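Local coordinates for protein endo alpha-1,4 polygalactosaminidase (Neosartorya fumigata, PDB 6OJ1) that cleaves alpha-1,4-linked galactosamine polymers within the chain, as an endo-acting glycoside hydrolase, and disrupts microbial biofilms, at residues D135-K140 with R180-G185; F169-A174 with I197-W202; L64-K69 with N93-K98. All blocks are in the same frame, centred on the assembly; numbering follows the deposited sequence.

Contact 1. Residues D135-K140 with R180-G185; sequences DMARDK and RNMSIG. With NAG (2-acetamido-2-deoxy-beta-D-glucopyranose), chain D.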
loop_
_atom_site.group_PDB
_atom_site.type_symbol
_atom_site.label_atom_id
_atom_site.label_comp_id
_atom_site.label_asym_id
_atom_site.label_seq_id
_atom_site.Cartn_x
_atom_site.Cartn_y
_atom_site.Cartn_z
ATOM N N ASP A 135 -4.549 8.225 -13.200
ATOM C CA ASP A 135 -4.434 9.535 -13.829
ATOM C C ASP A 135 -4.295 10.622 -12.776
ATOM O O ASP A 135 -3.434 11.504 -12.884
ATOM C CB ASP A 135 -5.660 9.839 -14.701
ATOM C CG ASP A 135 -5.683 9.084 -16.014
ATOM O OD1 ASP A 135 -4.725 8.351 -16.349
ATOM O OD2 ASP A 135 -6.705 9.235 -16.724
ATOM N N MET A 136 -5.146 10.575 -11.749
ATOM C CA MET A 136 -5.065 11.570 -10.684
ATOM C C MET A 136 -3.714 11.523 -9.977
ATOM O O MET A 136 -3.099 12.566 -9.718
ATOM C CB MET A 136 -6.194 11.378 -9.671
ATOM C CG MET A 136 -5.972 12.293 -8.438
ATOM S SD MET A 136 -7.236 12.060 -7.169
ATOM C CE MET A 136 -8.571 12.921 -7.962
ATOM N N ALA A 137 -3.236 10.317 -9.646
ATOM C CA ALA A 137 -1.926 10.191 -9.008
ATOM C C ALA A 137 -0.833 10.804 -9.869
ATOM O O ALA A 137 0.007 11.568 -9.375
ATOM C CB ALA A 137 -1.607 8.723 -8.712
ATOM N N ARG A 138 -0.817 10.465 -11.161
ATOM C CA ARG A 138 0.153 11.064 -12.072
ATOM C C ARG A 138 0.028 12.586 -12.088
ATOM O O ARG A 138 1.025 13.308 -11.967
ATOM C CB ARG A 138 -0.041 10.510 -13.487
ATOM C CG ARG A 138 0.839 11.201 -14.529
ATOM C CD ARG A 138 0.193 11.106 -15.935
ATOM N NE ARG A 138 -1.168 11.657 -15.947
ATOM C CZ ARG A 138 -2.157 11.228 -16.730
ATOM N NH1 ARG A 138 -1.977 10.222 -17.611
ATOM N NH2 ARG A 138 -3.344 11.820 -16.642
ATOM N N ASP A 139 -1.201 13.087 -12.239
ATOM C CA ASP A 139 -1.423 14.526 -12.332
ATOM C C ASP A 139 -0.996 15.247 -11.066
ATOM O O ASP A 139 -0.561 16.404 -11.130
ATOM C CB ASP A 139 -2.899 14.828 -12.620
ATOM C CG ASP A 139 -3.346 14.371 -13.996
ATOM O OD1 ASP A 139 -2.481 14.087 -14.854
ATOM O OD2 ASP A 139 -4.575 14.277 -14.214
ATOM N N LYS A 140 -1.108 14.589 -9.907
ATOM C CA LYS A 140 -0.696 15.210 -8.649
ATOM C C LYS A 140 0.803 15.113 -8.413
ATOM O O LYS A 140 1.305 15.707 -7.455
ATOM C CB LYS A 140 -1.444 14.568 -7.475
ATOM C CG LYS A 140 -2.915 14.955 -7.398
ATOM C CD LYS A 140 -3.509 14.500 -6.062
ATOM C CE LYS A 140 -4.945 14.952 -5.932
ATOM N NZ LYS A 140 -5.516 14.684 -4.575
ATOM N N ARG A 180 2.277 5.700 -16.842
ATOM C CA ARG A 180 2.143 7.057 -16.336
ATOM C C ARG A 180 3.387 7.509 -15.588
ATOM O O ARG A 180 3.340 8.517 -14.872
ATOM C CB ARG A 180 0.901 7.133 -15.446
ATOM C CG ARG A 180 -0.377 6.850 -16.217
ATOM C CD ARG A 180 -1.510 6.397 -15.290
ATOM N NE ARG A 180 -2.792 6.402 -16.000
ATOM C CZ ARG A 180 -3.169 5.484 -16.891
ATOM N NH1 ARG A 180 -4.360 5.595 -17.483
ATOM N NH2 ARG A 180 -2.355 4.468 -17.223
ATOM N N ASN A 181 4.499 6.783 -15.749
ATOM C CA ASN A 181 5.793 7.117 -15.149
ATOM C C ASN A 181 5.779 7.038 -13.627
ATOM O O ASN A 181 6.480 7.801 -12.948
ATOM C CB ASN A 181 6.265 8.499 -15.598
ATOM C CG ASN A 181 7.725 8.721 -15.342
ATOM O OD1 ASN A 181 8.561 7.850 -15.587
ATOM N ND2 ASN A 181 8.046 9.892 -14.827
ATOM N N MET A 182 4.988 6.126 -13.069
ATOM C CA MET A 182 4.967 5.915 -11.632
ATOM C C MET A 182 5.372 4.488 -11.300
ATOM O O MET A 182 5.108 3.553 -12.067
ATOM C CB MET A 182 3.578 6.188 -11.051
ATOM C CG MET A 182 3.169 7.662 -11.176
ATOM S SD MET A 182 1.520 7.940 -10.508
ATOM C CE MET A 182 0.547 6.895 -11.568
ATOM N N SER A 183 5.998 4.334 -10.136
ATOM C CA SER A 183 6.306 3.031 -9.572
ATOM C C SER A 183 5.099 2.487 -8.810
ATOM O O SER A 183 4.121 3.195 -8.550
ATOM C CB SER A 183 7.541 3.129 -8.677
ATOM O OG SER A 183 8.631 3.640 -9.435
ATOM N N ILE A 184 5.174 1.206 -8.453
ATOM C CA ILE A 184 4.073 0.501 -7.811
ATOM C C ILE A 184 4.663 -0.606 -6.944
ATOM O O ILE A 184 5.802 -1.032 -7.134
ATOM C CB ILE A 184 3.102 -0.088 -8.860
ATOM C CG1 ILE A 184 1.781 -0.504 -8.215
ATOM C CG2 ILE A 184 3.759 -1.272 -9.597
ATOM C CD1 ILE A 184 0.697 -0.842 -9.268
ATOM N N GLY A 185 3.880 -1.079 -5.977
ATOM C CA GLY A 185 4.282 -2.231 -5.195
ATOM C C GLY A 185 3.088 -3.090 -4.826
ATOM O O GLY A 185 1.939 -2.695 -5.011
HETATM C C1 NAG D . 9.426 10.179 -14.594
HETATM C C2 NAG D . 9.665 11.663 -14.793
HETATM C C3 NAG D . 11.165 11.937 -14.867
HETATM C C4 NAG D . 11.857 11.351 -13.637
HETATM C C5 NAG D . 11.447 9.890 -13.405
HETATM C C6 NAG D . 11.959 9.319 -12.101
HETATM C C7 NAG D . 9.061 11.622 -17.196
HETATM C C8 NAG D . 8.214 12.257 -18.261
HETATM N N2 NAG D . 8.964 12.159 -15.971
HETATM O O3 NAG D . 11.391 13.341 -14.938
HETATM O O4 NAG D . 13.272 11.407 -13.792
HETATM O O5 NAG D . 10.015 9.762 -13.377
HETATM O O6 NAG D . 11.444 10.028 -10.982
HETATM O O7 NAG D . 9.811 10.678 -17.443
#
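Asp-135 and Arg-180 both carry CG anti to the carbonyl carbon (chi1 -75° and -63°). From there the arginine runs extended from CG to NE and meets OD1 of Asp-135 side-on. Two nitrogens grip that one oxygen: Arg-180 NE lies 2.8 Å from Asp-135 OD1, and Arg-180 NH1 3.0 Å. The oxygen sits near the guanidinium plane, with the NE donor lying nearly along its C-O axis. The third nitrogen, Arg-180 NH2, bonds to Ala-176 O.

Arg-138 crosses Arg-180 at about a right angle, and its NH1 comes 4.2 Å from Arg-180 NE. The two like charges are probably offset by the carboxylates of Asp-135 and Asp-139. Asp-139 OD1 takes both NE and NH2 of Arg-138 on one face of its plane.

The contact belongs to the outer layer of the (beta/alpha) barrel. It joins the C-terminal part of helix 124-140 to the link between helix 163-179 and strand 183-187. A Schellman motif ends helix 163-179, with Asn-181 at positive phi as its C-prime residue. The Asn-181 side chain carries an N-linked NAG.

Beneath the charges lies Met-182. Its SD is 3.7 Å from Ala-137 CB and 3.5 Å from Arg-138 N. Ala-137 and Met-182 both also touch Val-145 of strand 144-148.

Contact 2. Residues F169-A174 with I197-W202; sequences FVNFLA and IKNMQW. With NAG (2-acetamido-2-deoxy-beta-D-glucopyranose), chain E.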
loop_
_atom_site.group_PDB
_atom_site.type_symbol
_atom_site.label_atom_id
_atom_site.label_comp_id
_atom_site.label_asym_id
_atom_site.label_seq_id
_atom_site.Cartn_x
_atom_site.Cartn_y
_atom_site.Cartn_z
ATOM N N PHE A 169 -5.083 -8.411 -12.203
ATOM C CA PHE A 169 -5.402 -7.045 -11.793
ATOM C C PHE A 169 -4.145 -6.292 -11.395
ATOM O O PHE A 169 -3.940 -5.142 -11.810
ATOM C CB PHE A 169 -6.398 -7.099 -10.634
ATOM C CG PHE A 169 -6.914 -5.753 -10.176
ATOM C CD1 PHE A 169 -7.541 -4.872 -11.065
ATOM C CD2 PHE A 169 -6.824 -5.399 -8.837
ATOM C CE1 PHE A 169 -8.052 -3.643 -10.608
ATOM C CE2 PHE A 169 -7.334 -4.179 -8.382
ATOM C CZ PHE A 169 -7.951 -3.316 -9.276
ATOM N N VAL A 170 -3.285 -6.931 -10.597
ATOM C CA VAL A 170 -2.078 -6.262 -10.129
ATOM C C VAL A 170 -1.154 -5.961 -11.307
ATOM O O VAL A 170 -0.583 -4.871 -11.400
ATOM C CB VAL A 170 -1.386 -7.113 -9.044
ATOM C CG1 VAL A 170 0.055 -6.663 -8.831
ATOM C CG2 VAL A 170 -2.184 -7.047 -7.715
ATOM N N ASN A 171 -1.013 -6.904 -12.244
ATOM C CA ASN A 171 -0.153 -6.614 -13.382
ATOM C C ASN A 171 -0.766 -5.545 -14.279
ATOM O O ASN A 171 -0.034 -4.723 -14.850
ATOM C CB ASN A 171 0.144 -7.900 -14.156
ATOM C CG ASN A 171 1.242 -8.717 -13.501
ATOM O OD1 ASN A 171 2.256 -8.162 -13.060
ATOM N ND2 ASN A 171 1.057 -10.034 -13.430
ATOM N N PHE A 172 -2.099 -5.523 -14.389
ATOM C CA PHE A 172 -2.793 -4.442 -15.087
ATOM C C PHE A 172 -2.501 -3.092 -14.445
ATOM O O PHE A 172 -2.171 -2.119 -15.137
ATOM C CB PHE A 172 -4.303 -4.722 -15.083
ATOM C CG PHE A 172 -5.164 -3.507 -15.311
ATOM C CD1 PHE A 172 -5.446 -3.075 -16.595
ATOM C CD2 PHE A 172 -5.740 -2.834 -14.229
ATOM C CE1 PHE A 172 -6.260 -1.968 -16.805
ATOM C CE2 PHE A 172 -6.551 -1.730 -14.430
ATOM C CZ PHE A 172 -6.810 -1.299 -15.726
ATOM N N LEU A 173 -2.632 -3.015 -13.117
ATOM C CA LEU A 173 -2.316 -1.780 -12.402
ATOM C C LEU A 173 -0.858 -1.385 -12.600
ATOM O O LEU A 173 -0.554 -0.199 -12.777
ATOM C CB LEU A 173 -2.617 -1.940 -10.909
ATOM C CG LEU A 173 -4.079 -2.132 -10.487
ATOM C CD1 LEU A 173 -4.135 -2.396 -8.978
ATOM C CD2 LEU A 173 -4.936 -0.898 -10.846
ATOM N N ALA A 174 0.062 -2.364 -12.570
ATOM C CA ALA A 174 1.486 -2.058 -12.695
ATOM C C ALA A 174 1.813 -1.503 -14.074
ATOM O O ALA A 174 2.542 -0.513 -14.202
ATOM C CB ALA A 174 2.336 -3.307 -12.425
ATOM N N ILE A 197 5.997 -10.095 -9.092
ATOM C CA ILE A 197 7.150 -9.395 -8.519
ATOM C C ILE A 197 7.966 -8.657 -9.582
ATOM O O ILE A 197 8.487 -7.565 -9.319
ATOM C CB ILE A 197 8.028 -10.365 -7.696
ATOM C CG1 ILE A 197 9.138 -9.578 -6.987
ATOM C CG2 ILE A 197 8.621 -11.473 -8.566
ATOM C CD1 ILE A 197 9.787 -10.326 -5.844
ATOM N N LYS A 198 8.081 -9.211 -10.794
ATOM C CA LYS A 198 8.877 -8.544 -11.824
ATOM C C LYS A 198 8.328 -7.165 -12.163
ATOM O O LYS A 198 9.075 -6.299 -12.634
ATOM C CB LYS A 198 8.948 -9.398 -13.091
ATOM C CG LYS A 198 9.739 -10.674 -12.932
ATOM C CD LYS A 198 9.736 -11.473 -14.227
ATOM N N ASN A 199 7.033 -6.945 -11.947
ATOM C CA ASN A 199 6.386 -5.672 -12.212
ATOM C C ASN A 199 6.381 -4.757 -10.992
ATOM O O ASN A 199 5.944 -3.606 -11.101
ATOM C CB ASN A 199 4.938 -5.904 -12.684
ATOM C CG ASN A 199 4.688 -5.417 -14.106
ATOM O OD1 ASN A 199 5.453 -4.611 -14.649
ATOM N ND2 ASN A 199 3.596 -5.899 -14.713
ATOM N N MET A 200 6.832 -5.245 -9.832
ATOM C CA MET A 200 6.743 -4.508 -8.576
ATOM C C MET A 200 8.063 -3.814 -8.265
ATOM O O MET A 200 9.136 -4.338 -8.559
ATOM C CB MET A 200 6.392 -5.436 -7.400
ATOM C CG MET A 200 5.060 -6.186 -7.511
ATOM S SD MET A 200 3.626 -5.107 -7.572
ATOM C CE MET A 200 3.309 -5.094 -9.347
ATOM N N GLN A 201 7.981 -2.639 -7.636
ATOM C CA GLN A 201 9.184 -1.983 -7.133
ATOM C C GLN A 201 9.375 -2.170 -5.628
ATOM O O GLN A 201 10.457 -1.853 -5.115
ATOM C CB GLN A 201 9.173 -0.479 -7.470
ATOM C CG GLN A 201 9.476 -0.152 -8.955
ATOM C CD GLN A 201 8.462 -0.723 -9.918
ATOM O OE1 GLN A 201 7.310 -0.294 -9.956
ATOM N NE2 GLN A 201 8.888 -1.684 -10.723
ATOM N N TRP A 202 8.367 -2.675 -4.921
ATOM C CA TRP A 202 8.472 -2.944 -3.488
ATOM C C TRP A 202 7.313 -3.837 -3.074
ATOM O O TRP A 202 6.388 -4.102 -3.847
ATOM C CB TRP A 202 8.427 -1.656 -2.653
ATOM C CG TRP A 202 7.180 -0.846 -2.907
ATOM C CD1 TRP A 202 5.924 -1.069 -2.399
ATOM C CD2 TRP A 202 7.067 0.306 -3.751
ATOM N NE1 TRP A 202 5.042 -0.117 -2.871
ATOM C CE2 TRP A 202 5.717 0.731 -3.710
ATOM C CE3 TRP A 202 7.976 1.019 -4.545
ATOM C CZ2 TRP A 202 5.259 1.845 -4.414
ATOM C CZ3 TRP A 202 7.516 2.124 -5.250
ATOM C CH2 TRP A 202 6.175 2.520 -5.184
HETATM C C1 NAG E . 4.362 -13.492 -17.019
HETATM C C2 NAG E . 3.356 -13.158 -15.894
HETATM C C3 NAG E . 3.387 -14.223 -14.787
HETATM C C4 NAG E . 3.237 -15.618 -15.390
HETATM C C5 NAG E . 4.317 -15.828 -16.446
HETATM C C6 NAG E . 4.273 -17.194 -17.099
HETATM C C7 NAG E . 4.681 -11.440 -14.677
HETATM C C8 NAG E . 4.707 -10.005 -14.224
HETATM N N2 NAG E . 3.581 -11.823 -15.350
HETATM O O3 NAG E . 2.328 -13.952 -13.875
HETATM O O4 NAG E . 3.273 -16.671 -14.428
HETATM O O5 NAG E . 4.155 -14.848 -17.479
HETATM O O6 NAG E . 3.287 -17.266 -18.119
HETATM O O7 NAG E . 5.612 -12.212 -14.438
#
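Asn-199 and Asn-171 meet through their side-chain amides. Asn-199 ND2 donates to Asn-171 OD1 over 3.1 Å, and the bond is fairly straight (164° at the hydrogen). The acceptor lies in the amide plane of Asn-199. The donor stands above the carbonyl plane of Asn-171, and the two amide planes are 50° apart. Ala-174, one turn further along the helix, packs its CB 3.6 Å from Asn-199 CG.

The apolar half of the contact is made by Met-200. Its chain bends at chi2 and chi3, and chi3 (100°) places the methyl CE. That methyl touches Val-170 CG1 at 3.6 Å and Ala-174 CB at 3.7 Å. Val-170 and Met-200 cross at about a right angle.

A second shell fixes both amides. Asn-199 OD1 accepts from Thr-30 N, and Asn-199 ND2 also bonds to Asn-175 OD1. Asn-171 ND2 bonds to Ser-195 O. The Asn-199 amide, which is buried, thus has partners for both its oxygen and its nitrogen. On the outer side, a NAG of a protein-linked glycan lays its acetyl methyl C8 3.3 Å from Asn-171 OD1. The same sugar is hydrogen-bonded to Ser-195 O. Deeper in, Met-200 touches Leu-186 and Ala-174 touches Ile-184, both on strand 183-187.

Helix 163-179 therefore packs against the short 3-10 turn 197-199 and the residues that lead into strand 202-206. Such packing of a helix against the next connection, with Ala-174 and Met-200 reaching strand 183-187, belongs to the outer layer of the (beta/alpha) barrel.

Contact 3. Residues L64-K69 with N93-K98; sequences LFINDK and NWRPDK. With EDO (1,2-ethanediol), chain G.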
loop_
_atom_site.group_PDB
_atom_site.type_symbol
_atom_site.label_atom_id
_atom_site.label_comp_id
_atom_site.label_asym_id
_atom_site.label_seq_id
_atom_site.Cartn_x
_atom_site.Cartn_y
_atom_site.Cartn_z
ATOM N N LEU A 64 -3.995 9.307 -1.628
ATOM C CA LEU A 64 -4.097 9.934 -2.943
ATOM C C LEU A 64 -5.120 11.065 -2.972
ATOM O O LEU A 64 -4.891 12.104 -3.603
ATOM C CB LEU A 64 -4.478 8.865 -3.981
ATOM C CG LEU A 64 -4.868 9.393 -5.364
ATOM C CD1 LEU A 64 -3.701 10.109 -6.013
ATOM C CD2 LEU A 64 -5.347 8.215 -6.209
ATOM N N PHE A 65 -6.279 10.861 -2.352
ATOM C CA PHE A 65 -7.384 11.791 -2.557
ATOM C C PHE A 65 -7.255 13.030 -1.689
ATOM O O PHE A 65 -7.494 14.143 -2.166
ATOM C CB PHE A 65 -8.717 11.113 -2.250
ATOM C CG PHE A 65 -9.216 10.210 -3.343
ATOM C CD1 PHE A 65 -9.911 10.732 -4.431
ATOM C CD2 PHE A 65 -9.033 8.843 -3.262
ATOM C CE1 PHE A 65 -10.398 9.903 -5.432
ATOM C CE2 PHE A 65 -9.520 7.996 -4.267
ATOM C CZ PHE A 65 -10.199 8.531 -5.355
ATOM N N ILE A 66 -6.884 12.862 -0.418
ATOM C CA ILE A 66 -7.029 13.970 0.525
ATOM C C ILE A 66 -5.796 14.851 0.598
ATOM O O ILE A 66 -5.817 15.865 1.310
ATOM C CB ILE A 66 -7.421 13.437 1.916
ATOM C CG1 ILE A 66 -6.294 12.623 2.534
ATOM C CG2 ILE A 66 -8.676 12.587 1.805
ATOM C CD1 ILE A 66 -6.721 11.904 3.806
ATOM N N ASN A 67 -4.738 14.526 -0.140
ATOM C CA ASN A 67 -3.543 15.360 -0.199
ATOM C C ASN A 67 -3.460 16.097 -1.528
ATOM O O ASN A 67 -3.704 15.512 -2.583
ATOM C CB ASN A 67 -2.307 14.504 -0.006
ATOM C CG ASN A 67 -2.165 14.069 1.417
ATOM O OD1 ASN A 67 -1.805 14.881 2.273
ATOM N ND2 ASN A 67 -2.472 12.809 1.695
ATOM N N ASP A 68 -3.105 17.374 -1.481
ATOM C CA ASP A 68 -3.092 18.159 -2.704
ATOM C C ASP A 68 -1.705 18.178 -3.351
ATOM O O ASP A 68 -0.697 17.744 -2.779
ATOM C CB ASP A 68 -3.613 19.581 -2.451
ATOM C CG ASP A 68 -2.773 20.372 -1.450
ATOM O OD1 ASP A 68 -1.723 19.884 -0.981
ATOM O OD2 ASP A 68 -3.185 21.511 -1.132
ATOM N N LYS A 69 -1.690 18.670 -4.591
ATOM C CA LYS A 69 -0.465 18.754 -5.380
ATOM C C LYS A 69 0.632 19.490 -4.628
ATOM O O LYS A 69 1.810 19.122 -4.708
ATOM C CB LYS A 69 -0.767 19.466 -6.701
ATOM C CG LYS A 69 -0.097 18.896 -7.924
ATOM C CD LYS A 69 -0.286 19.840 -9.109
ATOM C CE LYS A 69 -1.717 20.361 -9.187
ATOM N NZ LYS A 69 -2.711 19.280 -9.446
ATOM N N ASN A 93 -17.010 4.302 0.618
ATOM C CA ASN A 93 -18.159 5.149 0.319
ATOM C C ASN A 93 -17.912 6.621 0.613
ATOM O O ASN A 93 -18.834 7.429 0.445
ATOM C CB ASN A 93 -19.413 4.664 1.065
ATOM C CG ASN A 93 -19.386 4.956 2.567
ATOM O OD1 ASN A 93 -18.416 5.493 3.117
ATOM N ND2 ASN A 93 -20.472 4.596 3.238
ATOM N N TRP A 94 -16.709 6.997 1.032
ATOM C CA TRP A 94 -16.413 8.407 1.268
ATOM C C TRP A 94 -15.572 9.046 0.170
ATOM O O TRP A 94 -15.230 10.229 0.286
ATOM C CB TRP A 94 -15.714 8.587 2.617
ATOM C CG TRP A 94 -14.397 7.890 2.744
ATOM C CD1 TRP A 94 -13.156 8.437 2.569
ATOM C CD2 TRP A 94 -14.182 6.517 3.105
ATOM N NE1 TRP A 94 -12.186 7.488 2.789
ATOM C CE2 TRP A 94 -12.790 6.305 3.125
ATOM C CE3 TRP A 94 -15.032 5.447 3.404
ATOM C CZ2 TRP A 94 -12.225 5.064 3.435
ATOM C CZ3 TRP A 94 -14.470 4.209 3.708
ATOM C CH2 TRP A 94 -13.079 4.033 3.724
ATOM N N ARG A 95 -15.266 8.321 -0.908
ATOM C CA ARG A 95 -14.399 8.898 -1.923
ATOM C C ARG A 95 -15.210 9.751 -2.896
ATOM O O ARG A 95 -16.403 9.512 -3.098
ATOM C CB ARG A 95 -13.660 7.814 -2.702
ATOM C CG ARG A 95 -12.779 6.917 -1.839
ATOM C CD ARG A 95 -11.786 7.742 -1.027
ATOM N NE ARG A 95 -10.828 6.864 -0.388
ATOM C CZ ARG A 95 -9.774 7.280 0.305
ATOM N NH1 ARG A 95 -8.959 6.384 0.848
ATOM N NH2 ARG A 95 -9.543 8.581 0.452
ATOM N N PRO A 96 -14.588 10.773 -3.494
ATOM C CA PRO A 96 -15.343 11.664 -4.390
ATOM C C PRO A 96 -15.738 11.017 -5.702
ATOM O O PRO A 96 -16.599 11.570 -6.400
ATOM C CB PRO A 96 -14.388 12.848 -4.608
ATOM C CG PRO A 96 -13.039 12.359 -4.185
ATOM C CD PRO A 96 -13.278 11.337 -3.117
ATOM N N ASP A 97 -15.164 9.859 -6.048
ATOM C CA ASP A 97 -15.556 9.114 -7.236
ATOM C C ASP A 97 -16.391 7.891 -6.896
ATOM O O ASP A 97 -16.533 6.995 -7.739
ATOM C CB ASP A 97 -14.328 8.707 -8.060
ATOM C CG ASP A 97 -13.379 7.748 -7.316
ATOM O OD1 ASP A 97 -13.618 7.423 -6.133
ATOM O OD2 ASP A 97 -12.373 7.310 -7.923
ATOM N N LYS A 98 -16.985 7.848 -5.694
ATOM C CA LYS A 98 -17.705 6.632 -5.311
ATOM C C LYS A 98 -18.889 6.364 -6.230
ATOM O O LYS A 98 -19.267 5.200 -6.421
ATOM C CB LYS A 98 -18.194 6.715 -3.867
ATOM C CG LYS A 98 -19.105 7.893 -3.620
ATOM C CD LYS A 98 -20.319 7.496 -2.819
ATOM C CE LYS A 98 -20.903 8.681 -2.061
ATOM N NZ LYS A 98 -21.518 9.702 -2.945
HETATM C C1 EDO G . -11.001 10.837 -10.112
HETATM O O1 EDO G . -11.968 11.179 -9.117
HETATM C C2 EDO G . -10.603 9.389 -9.898
HETATM O O2 EDO G . -11.719 8.534 -10.182
#
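Phe-65, in the loop between strand 59-63 and helix 69-77 of the TIM barrel, packs into the type I turn from Arg-95 to Lys-98. That turn lies after strand 90-92, in the region of the small antiparallel sheet beside the barrel. Arg-95 CB stands over one face of the Phe-65 ring, and Arg-95 CD comes 3.7 Å from Phe-65 CD2. The arginine chain bends at chi2 (-55°), which places CD there. Its guanidinium is held between two aromatic groups: Phe-65 CD2 lies over one face, and Trp-94 NE1 is 3.4 Å above the centre of the other. Ring and guanidinium planes of Phe-65 and Arg-95 are 27° apart. Salt bridges to Glu-92 and Asp-63 bind the arginine charge.

Pro-96 CG touches Phe-65 CD1 at 3.5 Å. The carboxylate of Asp-97 meets the ring at its edge, with OD2 3.6 Å from Phe-65 CZ. The carboxylate and ring planes stand 68° apart. Asp-97 OD2 forms a salt bridge with Arg-133 of helix 124-140. It also accepts a hydrogen bond from O2 of a 1,2-ethanediol, probably from the crystallisation liquor, at 2.7 Å.

Overall arrangement
Contact 2 is the buried one; contacts 1 and 3 are only partly buried and lie nearer the surface. Contact 2 uses the middle of helix 163-179, and contact 1 the turn that follows its end. They touch where Ile-184 O probably bonds to Gln-201 N, just before strand 202-206. Contacts 1 and 3 meet through Lys-140 NZ, which reaches the backbone oxygens of Leu-64 and Asn-67. Contacts 2 and 3 stay apart, with nearest atoms about 10 Å from each other. Their chemistry differs too. Contact 1 rests on salt bridges above a methionine, contact 2 on an amide pair and methyl packing, and contact 3 on an aromatic ring.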